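PDB 2AWI: PrgX from Enterococcus faecalis, which acts as the receptor for the peptide sex pheromone cCF10 and probably binds DNA as a repressor that regulates plasmid conjugation. Local coordinates for residues A[9-14]-A[59-64]; A[111-116]-A[131-136]; A[256-261]-A[290-295]. The protein carries 1 engineered substitution. All coordinates share one frame; numbering follows the deposited sequence.

Contact 1: residues A[9-14]-A[59-64]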
ATOM      1  N   LYS A   9      16.956   4.253 -54.067  1.00 29.61           N
ATOM      2  CA  LYS A   9      16.678   5.475 -54.816  1.00 30.27           C
ATOM      3  C   LYS A   9      15.931   6.476 -53.938  1.00 30.79           C
ATOM      4  O   LYS A   9      16.306   7.647 -53.854  1.00 29.79           O
ATOM      5  CB  LYS A   9      15.851   5.146 -56.056  1.00 37.00           C
ATOM      6  CG  LYS A   9      15.538   6.336 -56.942  1.00 41.45           C
ATOM      7  CD  LYS A   9      14.837   5.882 -58.215  1.00 41.50           C
ATOM      8  CE  LYS A   9      14.623   7.034 -59.180  1.00 44.68           C
ATOM      9  NZ  LYS A   9      13.990   6.579 -60.449  1.00 49.81           N
ATOM     10  N   GLN A  10      14.871   6.005 -53.284  1.00 30.70           N
ATOM     11  CA  GLN A  10      14.078   6.845 -52.395  1.00 32.46           C
ATOM     12  C   GLN A  10      14.979   7.516 -51.355  1.00 28.87           C
ATOM     13  O   GLN A  10      14.949   8.734 -51.186  1.00 30.14           O
ATOM     14  CB  GLN A  10      13.022   6.007 -51.664  1.00 61.67           C
ATOM     15  CG  GLN A  10      12.371   6.739 -50.489  1.00 64.35           C
ATOM     16  CD  GLN A  10      11.945   5.817 -49.348  1.00 71.30           C
ATOM     17  OE1 GLN A  10      11.605   6.284 -48.257  1.00 68.26           O
ATOM     18  NE2 GLN A  10      11.961   4.511 -49.595  1.00 73.34           N
ATOM     19  N   ILE A  11      15.778   6.706 -50.664  1.00 15.87           N
ATOM     20  CA  ILE A  11      16.670   7.196 -49.619  1.00 15.93           C
ATOM     21  C   ILE A  11      17.754   8.100 -50.192  1.00 15.34           C
ATOM     22  O   ILE A  11      17.990   9.196 -49.678  1.00 15.12           O
ATOM     23  CB  ILE A  11      17.334   6.014 -48.847  1.00 27.73           C
ATOM     24  CG1 ILE A  11      16.253   5.049 -48.345  1.00 23.39           C
ATOM     25  CG2 ILE A  11      18.135   6.539 -47.655  1.00 29.28           C
ATOM     26  CD1 ILE A  11      16.786   3.810 -47.628  1.00 25.54           C
ATOM     27  N   ARG A  12      18.405   7.646 -51.258  1.00 24.74           N
ATOM     28  CA  ARG A  12      19.448   8.437 -51.897  1.00 26.16           C
ATOM     29  C   ARG A  12      18.952   9.839 -52.282  1.00 26.97           C
ATOM     30  O   ARG A  12      19.629  10.835 -52.022  1.00 27.67           O
ATOM     31  CB  ARG A  12      19.979   7.718 -53.143  1.00 27.68           C
ATOM     32  CG  ARG A  12      20.913   8.577 -53.981  1.00 28.76           C
ATOM     33  CD  ARG A  12      21.458   7.845 -55.192  1.00 21.71           C
ATOM     34  NE  ARG A  12      20.435   7.514 -56.184  1.00 23.65           N
ATOM     35  CZ  ARG A  12      19.816   8.395 -56.969  1.00 20.29           C
ATOM     36  NH1 ARG A  12      20.102   9.691 -56.896  1.00 11.67           N
ATOM     37  NH2 ARG A  12      18.910   7.972 -57.839  1.00 15.21           N
ATOM     38  N   GLN A  13      17.772   9.922 -52.887  1.00 30.89           N
ATOM     39  CA  GLN A  13      17.241  11.222 -53.290  1.00 26.75           C
ATOM     40  C   GLN A  13      16.731  12.054 -52.121  1.00 25.75           C
ATOM     41  O   GLN A  13      16.774  13.278 -52.171  1.00 26.11           O
ATOM     42  CB  GLN A  13      16.145  11.050 -54.347  1.00 31.72           C
ATOM     43  CG  GLN A  13      16.656  10.358 -55.599  1.00 34.30           C
ATOM     44  CD  GLN A  13      15.661  10.377 -56.729  1.00 34.28           C
ATOM     45  OE1 GLN A  13      14.484  10.078 -56.538  1.00 42.43           O
ATOM     46  NE2 GLN A  13      16.128  10.718 -57.922  1.00 38.63           N
ATOM     47  N   GLU A  14      16.249  11.403 -51.067  1.00 15.52           N
ATOM     48  CA  GLU A  14      15.774  12.135 -49.892  1.00 16.36           C
ATOM     49  C   GLU A  14      16.943  12.810 -49.183  1.00 21.48           C
ATOM     50  O   GLU A  14      16.783  13.860 -48.557  1.00 24.68           O
ATOM     51  CB  GLU A  14      15.088  11.188 -48.906  1.00 19.89           C
ATOM     52  CG  GLU A  14      14.865  11.780 -47.512  1.00 16.03           C
ATOM     53  CD  GLU A  14      13.975  13.003 -47.529  1.00 21.11           C
ATOM     54  OE1 GLU A  14      13.068  13.056 -48.387  1.00 25.85           O
ATOM     55  OE2 GLU A  14      14.164  13.902 -46.680  1.00 25.68           O
ATOM     56  N   PHE A  59      19.809  -2.972 -41.718  1.00 22.21           N
ATOM     57  CA  PHE A  59      18.582  -3.719 -41.444  1.00 20.91           C
ATOM     58  C   PHE A  59      17.332  -2.903 -41.766  1.00 21.84           C
ATOM     59  O   PHE A  59      16.345  -3.441 -42.268  1.00 23.51           O
ATOM     60  CB  PHE A  59      18.526  -4.168 -39.976  1.00 29.83           C
ATOM     61  CG  PHE A  59      19.445  -5.321 -39.638  1.00 31.65           C
ATOM     62  CD1 PHE A  59      19.556  -5.765 -38.325  1.00 39.60           C
ATOM     63  CD2 PHE A  59      20.205  -5.953 -40.614  1.00 37.14           C
ATOM     64  CE1 PHE A  59      20.412  -6.819 -37.991  1.00 39.11           C
ATOM     65  CE2 PHE A  59      21.063  -7.008 -40.287  1.00 35.01           C
ATOM     66  CZ  PHE A  59      21.166  -7.438 -38.977  1.00 32.42           C
ATOM     67  N   GLU A  60      17.371  -1.608 -41.470  1.00 21.96           N
ATOM     68  CA  GLU A  60      16.221  -0.757 -41.735  1.00 19.65           C
ATOM     69  C   GLU A  60      15.913  -0.758 -43.222  1.00 21.13           C
ATOM     70  O   GLU A  60      14.748  -0.784 -43.622  1.00 17.73           O
ATOM     71  CB  GLU A  60      16.477   0.683 -41.281  1.00 18.73           C
ATOM     72  CG  GLU A  60      15.210   1.513 -41.284  1.00 25.64           C
ATOM     73  CD  GLU A  60      15.445   2.988 -41.010  1.00 29.60           C
ATOM     74  OE1 GLU A  60      16.239   3.295 -40.102  1.00 26.54           O
ATOM     75  OE2 GLU A  60      14.823   3.837 -41.690  1.00 35.15           O
ATOM     76  N   ILE A  61      16.961  -0.733 -44.036  1.00 22.88           N
ATOM     77  CA  ILE A  61      16.783  -0.727 -45.480  1.00 25.99           C
ATOM     78  C   ILE A  61      16.142  -2.040 -45.910  1.00 26.53           C
ATOM     79  O   ILE A  61      15.160  -2.034 -46.654  1.00 27.17           O
ATOM     80  CB  ILE A  61      18.135  -0.517 -46.225  1.00 21.94           C
ATOM     81  CG1 ILE A  61      18.672   0.889 -45.939  1.00 18.08           C
ATOM     82  CG2 ILE A  61      17.943  -0.722 -47.719  1.00 22.34           C
ATOM     83  CD1 ILE A  61      20.016   1.212 -46.609  1.00 20.53           C
ATOM     84  N   LEU A  62      16.694  -3.161 -45.443  1.00 23.93           N
ATOM     85  CA  LEU A  62      16.132  -4.470 -45.768  1.00 24.61           C
ATOM     86  C   LEU A  62      14.650  -4.489 -45.414  1.00 23.53           C
ATOM     87  O   LEU A  62      13.810  -4.851 -46.229  1.00 23.34           O
ATOM     88  CB  LEU A  62      16.861  -5.578 -45.005  1.00 22.81           C
ATOM     89  CG  LEU A  62      18.184  -6.030 -45.633  1.00 26.07           C
ATOM     90  CD1 LEU A  62      18.865  -7.095 -44.781  1.00 28.96           C
ATOM     91  CD2 LEU A  62      17.891  -6.575 -47.015  1.00 29.15           C
ATOM     92  N   ASN A  63      14.326  -4.074 -44.199  1.00 28.99           N
ATOM     93  CA  ASN A  63      12.934  -4.051 -43.777  1.00 29.73           C
ATOM     94  C   ASN A  63      12.105  -3.165 -44.695  1.00 30.90           C
ATOM     95  O   ASN A  63      11.047  -3.573 -45.158  1.00 30.98           O
ATOM     96  CB  ASN A  63      12.822  -3.559 -42.330  1.00 27.30           C
ATOM     97  CG  ASN A  63      13.076  -4.659 -41.317  1.00 29.60           C
ATOM     98  OD1 ASN A  63      12.216  -5.496 -41.070  1.00 37.29           O
ATOM     99  ND2 ASN A  63      14.265  -4.665 -40.729  1.00 36.57           N
ATOM    100  N   ARG A  64      12.581  -1.951 -44.961  1.00 27.44           N
ATOM    101  CA  ARG A  64      11.848  -1.038 -45.834  1.00 28.41           C
ATOM    102  C   ARG A  64      11.608  -1.664 -47.201  1.00 31.86           C
ATOM    103  O   ARG A  64      10.611  -1.370 -47.864  1.00 32.53           O
ATOM    104  CB  ARG A  64      12.609   0.282 -45.986  1.00 25.86           C
ATOM    105  CG  ARG A  64      12.434   1.229 -44.809  1.00 23.28           C
ATOM    106  CD  ARG A  64      13.469   2.335 -44.825  1.00 23.20           C
ATOM    107  NE  ARG A  64      13.346   3.203 -43.660  1.00 27.76           N
ATOM    108  CZ  ARG A  64      12.356   4.067 -43.479  1.00 26.08           C
ATOM    109  NH1 ARG A  64      11.407   4.189 -44.393  1.00 26.78           N
ATOM    110  NH2 ARG A  64      12.306   4.794 -42.371  1.00 25.60           N
TER
HETATM  111  O   HOH W   1      10.506   3.427 -47.185  1.00 59.04           O
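I11 and I61 supply the apolar part of this contact: the tip methyl CD1 of I11 rests 3.9 Å from CG1 of I61, the two branched chains passing at a slant between helices 4-14 and 58-67. V56 touches both isoleucines and L54 packs on I11, so bulky aliphatic groups suit this layer. R64 runs alongside this apolar pair. From CB the chain runs almost fully extended through CG (chi2 165°, chi3 -177°) and brings CD to 4.6 Å from I11 CD1. NE turns back to its own helix and donates to OE2 of E60 at 2.5 Å, on the anti lone pair. NH2 donates to the same OE2 at 2.8 Å, forming a side-on salt bridge that fixes the rotation of the guanidinium. OE1 of E60 is in turn held by G150 N of the second subunit. NH1, the other terminal nitrogen, donates a hydrogen bond to a water in the guanidinium plane at 3.0 Å, which also accepts from Q10 NE2 at 3.0 Å. Arginine fits because its methylenes pass near I11 while its nitrogens reach a carboxylate and a water. A small isoleucine pair thus lies beside a water-bridged polar border, where one water joins two donors.

Contact 2: residues A[111-116]-A[131-136]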
ATOM      1  N   SER A 111       7.234 -25.728 -37.555  1.00 31.38           N
ATOM      2  CA  SER A 111       6.688 -24.719 -36.658  1.00 32.33           C
ATOM      3  C   SER A 111       5.263 -24.347 -37.076  1.00 34.03           C
ATOM      4  O   SER A 111       4.383 -24.189 -36.234  1.00 35.19           O
ATOM      5  CB  SER A 111       7.580 -23.473 -36.660  1.00 29.33           C
ATOM      6  OG  SER A 111       7.172 -22.557 -35.656  1.00 30.12           O
ATOM      7  N   ILE A 112       5.035 -24.217 -38.378  1.00 34.99           N
ATOM      8  CA  ILE A 112       3.704 -23.882 -38.872  1.00 36.55           C
ATOM      9  C   ILE A 112       2.755 -25.036 -38.546  1.00 37.03           C
ATOM     10  O   ILE A 112       1.629 -24.826 -38.087  1.00 35.81           O
ATOM     11  CB  ILE A 112       3.722 -23.649 -40.395  1.00 36.16           C
ATOM     12  CG1 ILE A 112       4.542 -22.399 -40.716  1.00 34.93           C
ATOM     13  CG2 ILE A 112       2.310 -23.498 -40.911  1.00 32.70           C
ATOM     14  CD1 ILE A 112       4.767 -22.184 -42.200  1.00 39.20           C
ATOM     15  N   TYR A 113       3.235 -26.252 -38.784  1.00 40.64           N
ATOM     16  CA  TYR A 113       2.481 -27.472 -38.519  1.00 40.62           C
ATOM     17  C   TYR A 113       1.938 -27.483 -37.094  1.00 40.44           C
ATOM     18  O   TYR A 113       0.750 -27.711 -36.881  1.00 42.05           O
ATOM     19  CB  TYR A 113       3.389 -28.685 -38.740  1.00 41.33           C
ATOM     20  CG  TYR A 113       2.842 -29.979 -38.188  1.00 44.08           C
ATOM     21  CD1 TYR A 113       1.748 -30.610 -38.785  1.00 44.17           C
ATOM     22  CD2 TYR A 113       3.409 -30.566 -37.057  1.00 36.35           C
ATOM     23  CE1 TYR A 113       1.233 -31.797 -38.270  1.00 41.38           C
ATOM     24  CE2 TYR A 113       2.904 -31.750 -36.533  1.00 35.65           C
ATOM     25  CZ  TYR A 113       1.815 -32.362 -37.144  1.00 41.64           C
ATOM     26  OH  TYR A 113       1.314 -33.539 -36.636  1.00 43.45           O
ATOM     27  N   LEU A 114       2.811 -27.245 -36.119  1.00 33.15           N
ATOM     28  CA  LEU A 114       2.396 -27.224 -34.716  1.00 32.64           C
ATOM     29  C   LEU A 114       1.385 -26.099 -34.501  1.00 34.68           C
ATOM     30  O   LEU A 114       0.632 -26.099 -33.522  1.00 34.23           O
ATOM     31  CB  LEU A 114       3.609 -27.025 -33.794  1.00 30.10           C
ATOM     32  CG  LEU A 114       4.654 -28.148 -33.804  1.00 26.82           C
ATOM     33  CD1 LEU A 114       5.856 -27.760 -32.939  1.00 19.19           C
ATOM     34  CD2 LEU A 114       4.017 -29.444 -33.306  1.00 21.10           C
ATOM     35  N   GLY A 115       1.385 -25.139 -35.425  1.00 44.62           N
ATOM     36  CA  GLY A 115       0.450 -24.033 -35.349  1.00 44.72           C
ATOM     37  C   GLY A 115      -0.951 -24.553 -35.614  1.00 46.90           C
ATOM     38  O   GLY A 115      -1.929 -24.099 -35.009  1.00 47.06           O
ATOM     39  N   TYR A 116      -1.050 -25.515 -36.525  1.00 40.71           N
ATOM     40  CA  TYR A 116      -2.333 -26.123 -36.851  1.00 42.03           C
ATOM     41  C   TYR A 116      -2.783 -27.048 -35.721  1.00 42.14           C
ATOM     42  O   TYR A 116      -3.966 -27.102 -35.387  1.00 43.44           O
ATOM     43  CB  TYR A 116      -2.242 -26.917 -38.154  1.00 47.60           C
ATOM     44  CG  TYR A 116      -2.259 -26.072 -39.408  1.00 49.30           C
ATOM     45  CD1 TYR A 116      -1.214 -25.195 -39.704  1.00 45.51           C
ATOM     46  CD2 TYR A 116      -3.320 -26.162 -40.308  1.00 47.90           C
ATOM     47  CE1 TYR A 116      -1.228 -24.429 -40.874  1.00 46.91           C
ATOM     48  CE2 TYR A 116      -3.344 -25.405 -41.476  1.00 48.76           C
ATOM     49  CZ  TYR A 116      -2.298 -24.542 -41.754  1.00 47.13           C
ATOM     50  OH  TYR A 116      -2.335 -23.801 -42.912  1.00 47.88           O
ATOM     51  N   ASN A 131      -0.653 -37.541 -32.665  1.00 54.59           N
ATOM     52  CA  ASN A 131      -0.143 -38.512 -31.704  1.00 54.85           C
ATOM     53  C   ASN A 131       0.555 -39.690 -32.373  1.00 54.60           C
ATOM     54  O   ASN A 131       1.471 -40.285 -31.804  1.00 53.27           O
ATOM     55  CB  ASN A 131      -1.276 -39.039 -30.821  1.00114.38           C
ATOM     56  CG  ASN A 131      -1.661 -38.069 -29.722  1.00114.38           C
ATOM     57  OD1 ASN A 131      -2.468 -38.395 -28.850  1.00114.38           O
ATOM     58  ND2 ASN A 131      -1.085 -36.871 -29.756  1.00114.38           N
ATOM     59  N   LYS A 132       0.122 -40.023 -33.582  1.00 60.03           N
ATOM     60  CA  LYS A 132       0.712 -41.136 -34.313  1.00 60.62           C
ATOM     61  C   LYS A 132       2.094 -40.842 -34.898  1.00 58.66           C
ATOM     62  O   LYS A 132       2.842 -41.769 -35.209  1.00 60.44           O
ATOM     63  CB  LYS A 132      -0.223 -41.585 -35.445  1.00 87.56           C
ATOM     64  CG  LYS A 132      -1.220 -42.699 -35.089  1.00 91.88           C
ATOM     65  CD  LYS A 132      -2.284 -42.268 -34.078  1.00 91.88           C
ATOM     66  CE  LYS A 132      -1.813 -42.445 -32.640  1.00 91.88           C
ATOM     67  NZ  LYS A 132      -1.575 -43.878 -32.301  1.00 91.88           N
ATOM     68  N   THR A 133       2.448 -39.568 -35.039  1.00 39.02           N
ATOM     69  CA  THR A 133       3.742 -39.236 -35.627  1.00 36.48           C
ATOM     70  C   THR A 133       4.630 -38.270 -34.847  1.00 34.31           C
ATOM     71  O   THR A 133       5.821 -38.145 -35.150  1.00 31.03           O
ATOM     72  CB  THR A 133       3.564 -38.640 -37.042  1.00 62.01           C
ATOM     73  OG1 THR A 133       2.980 -37.335 -36.940  1.00 66.18           O
ATOM     74  CG2 THR A 133       2.657 -39.528 -37.891  1.00 63.87           C
ATOM     75  N   ILE A 134       4.079 -37.602 -33.837  1.00 35.89           N
ATOM     76  CA  ILE A 134       4.861 -36.611 -33.112  1.00 35.61           C
ATOM     77  C   ILE A 134       6.192 -37.098 -32.550  1.00 37.86           C
ATOM     78  O   ILE A 134       7.235 -36.508 -32.836  1.00 40.27           O
ATOM     79  CB  ILE A 134       4.030 -35.943 -31.984  1.00 50.03           C
ATOM     80  CG1 ILE A 134       4.789 -34.725 -31.443  1.00 46.50           C
ATOM     81  CG2 ILE A 134       3.752 -36.932 -30.865  1.00 48.48           C
ATOM     82  CD1 ILE A 134       5.109 -33.664 -32.495  1.00 41.09           C
ATOM     83  N   THR A 135       6.168 -38.164 -31.759  1.00 40.59           N
ATOM     84  CA  THR A 135       7.396 -38.691 -31.174  1.00 41.04           C
ATOM     85  C   THR A 135       8.433 -38.989 -32.249  1.00 40.28           C
ATOM     86  O   THR A 135       9.620 -38.720 -32.075  1.00 43.11           O
ATOM     87  CB  THR A 135       7.118 -39.971 -30.362  1.00 44.30           C
ATOM     88  OG1 THR A 135       6.347 -39.638 -29.200  1.00 44.17           O
ATOM     89  CG2 THR A 135       8.420 -40.628 -29.935  1.00 44.25           C
ATOM     90  N   SER A 136       7.969 -39.536 -33.362  1.00 43.15           N
ATOM     91  CA  SER A 136       8.831 -39.879 -34.486  1.00 41.60           C
ATOM     92  C   SER A 136       9.381 -38.640 -35.207  1.00 40.73           C
ATOM     93  O   SER A 136      10.500 -38.657 -35.727  1.00 40.22           O
ATOM     94  CB  SER A 136       8.055 -40.747 -35.477  1.00 42.87           C
ATOM     95  OG  SER A 136       8.744 -40.846 -36.710  1.00 44.49           O
TER
HETATM   96  O   HOH W   2       3.471 -35.114 -35.457  1.00 59.04           O
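L114 and I134 mark the closest backbone approach, their CA atoms 9.8 Å apart, between helices 107-122 and 128-142, which run in roughly opposite directions here, the second being kinked where the N atoms of 135 and 136 lose their bonds to the preceding turn. At so wide a spacing the helices meet through side-chain ends and a water. L114 and I134 do so with their ends: CD2 of the leucine lies 4.4 Å from CD1 of the isoleucine, a loose apolar touch. L159 packs on L114 and L163 on I134, adding to the apolar surroundings of the pair.

Next to it the contact becomes polar. At chi1 166° the ring of Y113 swings away from its own backbone N and reaches across toward T133, and the OH stops 4.2 Å from T133 OG1. A water fills the interval, 2.9 Å from Y113 OH and 2.7 Å from T133 OG1, hydrogen-bonded to both. Tyrosine suits the place because its ring can pack against F96 while its hydroxyl reaches the water. The hydroxyl of T133 is also tied within its own helix: at chi1 70° OG1 sits between the backbone N and the carbonyl carbon and bonds to T129 O, with a weak bond to D137 OD1. That tether holds the threonine oxygen where the water can join it, and R103 touches both Y113 and T133. Two consecutive helices folded back on each other across a short connection, joined by an apolar touch and a water bridge, form an antiparallel helical hairpin, consistent with the TPR family assigned to this region.

Contact 3: residues A[256-261]-A[290-295]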
ATOM      1  N   ASN A 256       5.339  -8.947  -3.332  1.00 35.99           N
ATOM      2  CA  ASN A 256       6.072  -8.535  -4.524  1.00 34.34           C
ATOM      3  C   ASN A 256       5.327  -9.018  -5.770  1.00 36.22           C
ATOM      4  O   ASN A 256       5.120  -8.259  -6.717  1.00 34.63           O
ATOM      5  CB  ASN A 256       7.495  -9.110  -4.525  1.00 29.25           C
ATOM      6  CG  ASN A 256       8.402  -8.465  -3.478  1.00 28.67           C
ATOM      7  OD1 ASN A 256       8.191  -7.325  -3.070  1.00 26.37           O
ATOM      8  ND2 ASN A 256       9.434  -9.189  -3.062  1.00 35.54           N
ATOM      9  N   ALA A 257       4.915 -10.283  -5.753  1.00 31.55           N
ATOM     10  CA  ALA A 257       4.192 -10.865  -6.875  1.00 30.85           C
ATOM     11  C   ALA A 257       2.901 -10.104  -7.136  1.00 33.15           C
ATOM     12  O   ALA A 257       2.602  -9.769  -8.281  1.00 35.47           O
ATOM     13  CB  ALA A 257       3.889 -12.336  -6.607  1.00 34.87           C
ATOM     14  N   VAL A 258       2.136  -9.837  -6.080  1.00 26.20           N
ATOM     15  CA  VAL A 258       0.876  -9.110  -6.229  1.00 26.39           C
ATOM     16  C   VAL A 258       1.157  -7.705  -6.764  1.00 28.31           C
ATOM     17  O   VAL A 258       0.427  -7.181  -7.609  1.00 29.33           O
ATOM     18  CB  VAL A 258       0.119  -8.985  -4.872  1.00 37.62           C
ATOM     19  CG1 VAL A 258      -1.215  -8.263  -5.076  1.00 35.56           C
ATOM     20  CG2 VAL A 258      -0.128 -10.370  -4.271  1.00 31.95           C
ATOM     21  N   ASN A 259       2.236  -7.107  -6.277  1.00 34.59           N
ATOM     22  CA  ASN A 259       2.614  -5.772  -6.693  1.00 33.99           C
ATOM     23  C   ASN A 259       2.994  -5.740  -8.176  1.00 33.83           C
ATOM     24  O   ASN A 259       2.745  -4.752  -8.880  1.00 31.26           O
ATOM     25  CB  ASN A 259       3.768  -5.280  -5.827  1.00 34.75           C
ATOM     26  CG  ASN A 259       4.151  -3.862  -6.134  1.00 43.67           C
ATOM     27  OD1 ASN A 259       3.297  -3.020  -6.411  1.00 49.54           O
ATOM     28  ND2 ASN A 259       5.446  -3.579  -6.077  1.00 55.63           N
ATOM     29  N   ILE A 260       3.586  -6.827  -8.656  1.00 42.67           N
ATOM     30  CA  ILE A 260       3.956  -6.895 -10.057  1.00 43.16           C
ATOM     31  C   ILE A 260       2.696  -7.035 -10.914  1.00 45.53           C
ATOM     32  O   ILE A 260       2.586  -6.408 -11.971  1.00 45.87           O
ATOM     33  CB  ILE A 260       4.934  -8.058 -10.303  1.00 23.37           C
ATOM     34  CG1 ILE A 260       6.291  -7.698  -9.682  1.00 22.83           C
ATOM     35  CG2 ILE A 260       5.068  -8.343 -11.798  1.00 21.01           C
ATOM     36  CD1 ILE A 260       7.364  -8.726  -9.894  1.00 20.91           C
ATOM     37  N   ILE A 261       1.739  -7.842 -10.454  1.00 33.77           N
ATOM     38  CA  ILE A 261       0.486  -8.016 -11.186  1.00 32.84           C
ATOM     39  C   ILE A 261      -0.163  -6.639 -11.335  1.00 34.73           C
ATOM     40  O   ILE A 261      -0.741  -6.317 -12.370  1.00 37.73           O
ATOM     41  CB  ILE A 261      -0.489  -8.954 -10.431  1.00 37.27           C
ATOM     42  CG1 ILE A 261       0.046 -10.387 -10.455  1.00 34.74           C
ATOM     43  CG2 ILE A 261      -1.876  -8.905 -11.068  1.00 37.80           C
ATOM     44  CD1 ILE A 261      -0.882 -11.398  -9.816  1.00 35.74           C
ATOM     45  N   THR A 290      -5.865 -17.543   0.670  1.00 33.34           N
ATOM     46  CA  THR A 290      -6.870 -16.725  -0.003  1.00 32.69           C
ATOM     47  C   THR A 290      -6.136 -15.484  -0.517  1.00 33.33           C
ATOM     48  O   THR A 290      -5.606 -14.696   0.269  1.00 33.56           O
ATOM     49  CB  THR A 290      -7.982 -16.281   0.967  1.00 52.26           C
ATOM     50  OG1 THR A 290      -8.486 -17.422   1.674  1.00 52.56           O
ATOM     51  CG2 THR A 290      -9.122 -15.629   0.203  1.00 53.31           C
ATOM     52  N   PRO A 291      -6.090 -15.297  -1.846  1.00 46.81           N
ATOM     53  CA  PRO A 291      -5.400 -14.135  -2.414  1.00 48.20           C
ATOM     54  C   PRO A 291      -6.073 -12.827  -2.012  1.00 49.90           C
ATOM     55  O   PRO A 291      -7.242 -12.819  -1.626  1.00 50.49           O
ATOM     56  CB  PRO A 291      -5.466 -14.402  -3.913  1.00 44.38           C
ATOM     57  CG  PRO A 291      -6.794 -15.075  -4.059  1.00 44.01           C
ATOM     58  CD  PRO A 291      -6.815 -16.042  -2.891  1.00 44.02           C
ATOM     59  N   PRO A 292      -5.337 -11.707  -2.086  1.00 46.27           N
ATOM     60  CA  PRO A 292      -5.836 -10.372  -1.735  1.00 48.80           C
ATOM     61  C   PRO A 292      -7.162  -9.984  -2.388  1.00 51.40           C
ATOM     62  O   PRO A 292      -7.517 -10.484  -3.454  1.00 51.10           O
ATOM     63  CB  PRO A 292      -4.691  -9.462  -2.167  1.00 63.36           C
ATOM     64  CG  PRO A 292      -3.498 -10.294  -1.853  1.00 61.10           C
ATOM     65  CD  PRO A 292      -3.898 -11.650  -2.403  1.00 60.43           C
ATOM     66  N   LYS A 293      -7.884  -9.087  -1.726  1.00 86.47           N
ATOM     67  CA  LYS A 293      -9.173  -8.597  -2.202  1.00 86.47           C
ATOM     68  C   LYS A 293      -9.070  -8.224  -3.673  1.00 86.47           C
ATOM     69  O   LYS A 293      -9.897  -8.620  -4.496  1.00 86.47           O
ATOM     70  CB  LYS A 293      -9.593  -7.360  -1.391  1.00 95.25           C
ATOM     71  CG  LYS A 293      -8.700  -6.119  -1.586  1.00 95.25           C
ATOM     72  CD  LYS A 293      -7.239  -6.378  -1.208  1.00 95.25           C
ATOM     73  CE  LYS A 293      -6.353  -5.159  -1.455  1.00 95.25           C
ATOM     74  NZ  LYS A 293      -4.934  -5.404  -1.060  1.00 95.25           N
ATOM     75  N   GLU A 294      -8.034  -7.449  -3.973  1.00 96.42           N
ATOM     76  CA  GLU A 294      -7.736  -6.971  -5.311  1.00 96.42           C
ATOM     77  C   GLU A 294      -7.895  -8.062  -6.364  1.00 96.42           C
ATOM     78  O   GLU A 294      -8.859  -8.063  -7.132  1.00 96.42           O
ATOM     79  CB  GLU A 294      -6.305  -6.432  -5.326  1.00113.21           C
ATOM     80  CG  GLU A 294      -5.757  -6.074  -6.686  1.00113.21           C
ATOM     81  CD  GLU A 294      -4.287  -5.710  -6.617  1.00113.21           C
ATOM     82  OE1 GLU A 294      -3.949  -4.764  -5.872  1.00113.21           O
ATOM     83  OE2 GLU A 294      -3.473  -6.370  -7.302  1.00113.21           O
ATOM     84  N   VAL A 295      -6.942  -8.991  -6.381  1.00 82.25           N
ATOM     85  CA  VAL A 295      -6.926 -10.093  -7.338  1.00 79.75           C
ATOM     86  C   VAL A 295      -8.257 -10.830  -7.522  1.00 79.54           C
ATOM     87  O   VAL A 295      -8.671 -11.094  -8.652  1.00 78.79           O
ATOM     88  CB  VAL A 295      -5.838 -11.127  -6.962  1.00 77.86           C
ATOM     89  CG1 VAL A 295      -4.482 -10.452  -6.890  1.00 77.86           C
ATOM     90  CG2 VAL A 295      -6.173 -11.773  -5.635  1.00 77.86           C
TER
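V258 is the hub of this contact, meeting P292, E294 and V295 with its two methyls. CG2 of V258 points at the CG corner of P292, 4.1 Å away, while CG1 lies 4.3 Å from V295 CG1. The E294 chain, extended beyond CG, slides past the valine in the opposite direction, and its OE2 makes a van der Waals contact with V258 CG1 at 3.7 Å; E294 also touches N262. With CG1 anti to the backbone N (chi1 -178°), V258 splays both branches toward the opposing segment, so that a compact β-branched residue serves partners on a loop and on a helix. E294 is poorly ordered, which makes its place less certain.

One shell further out, P292 occupies the N-cap position before helix 293-300; with no N-H and a fixed phi, proline suits a place before the first turn. P292 O and K293 O both bond to T296 OG1. Y254 packs on P291 and P292. K293 N donates to D252 OD2 of the third subunit, fastening the start of the helix to another chain.

Around this core, A257 and I261 turn helix 251-266 against helix 230-248, I261 also packs on helix 270-286, and N259 bonds to N259 of the second subunit.

The three contacts follow one another along the chain, each closing before the next opens. Contact 1 joins two helices of the N-terminal helix-turn-helix region, while contact 2 and the 256-261 half of contact 3 belong to the TPR-like region that follows. They share no helix. Their centres lie about 40 Å (1 and 2), about 48 Å (1 and 3) and about 38 Å (2 and 3) apart, and even the nearest atoms of contacts 1 and 2 are about 18 Å apart. Contacts 1 and 3 both border the second subunit, and contact 3 also borders the third, whereas contact 2 stays inside one chain. Association therefore involves both ends of this all-helical protein, consistent with a DNA-binding head and a regulatory domain that assemble together.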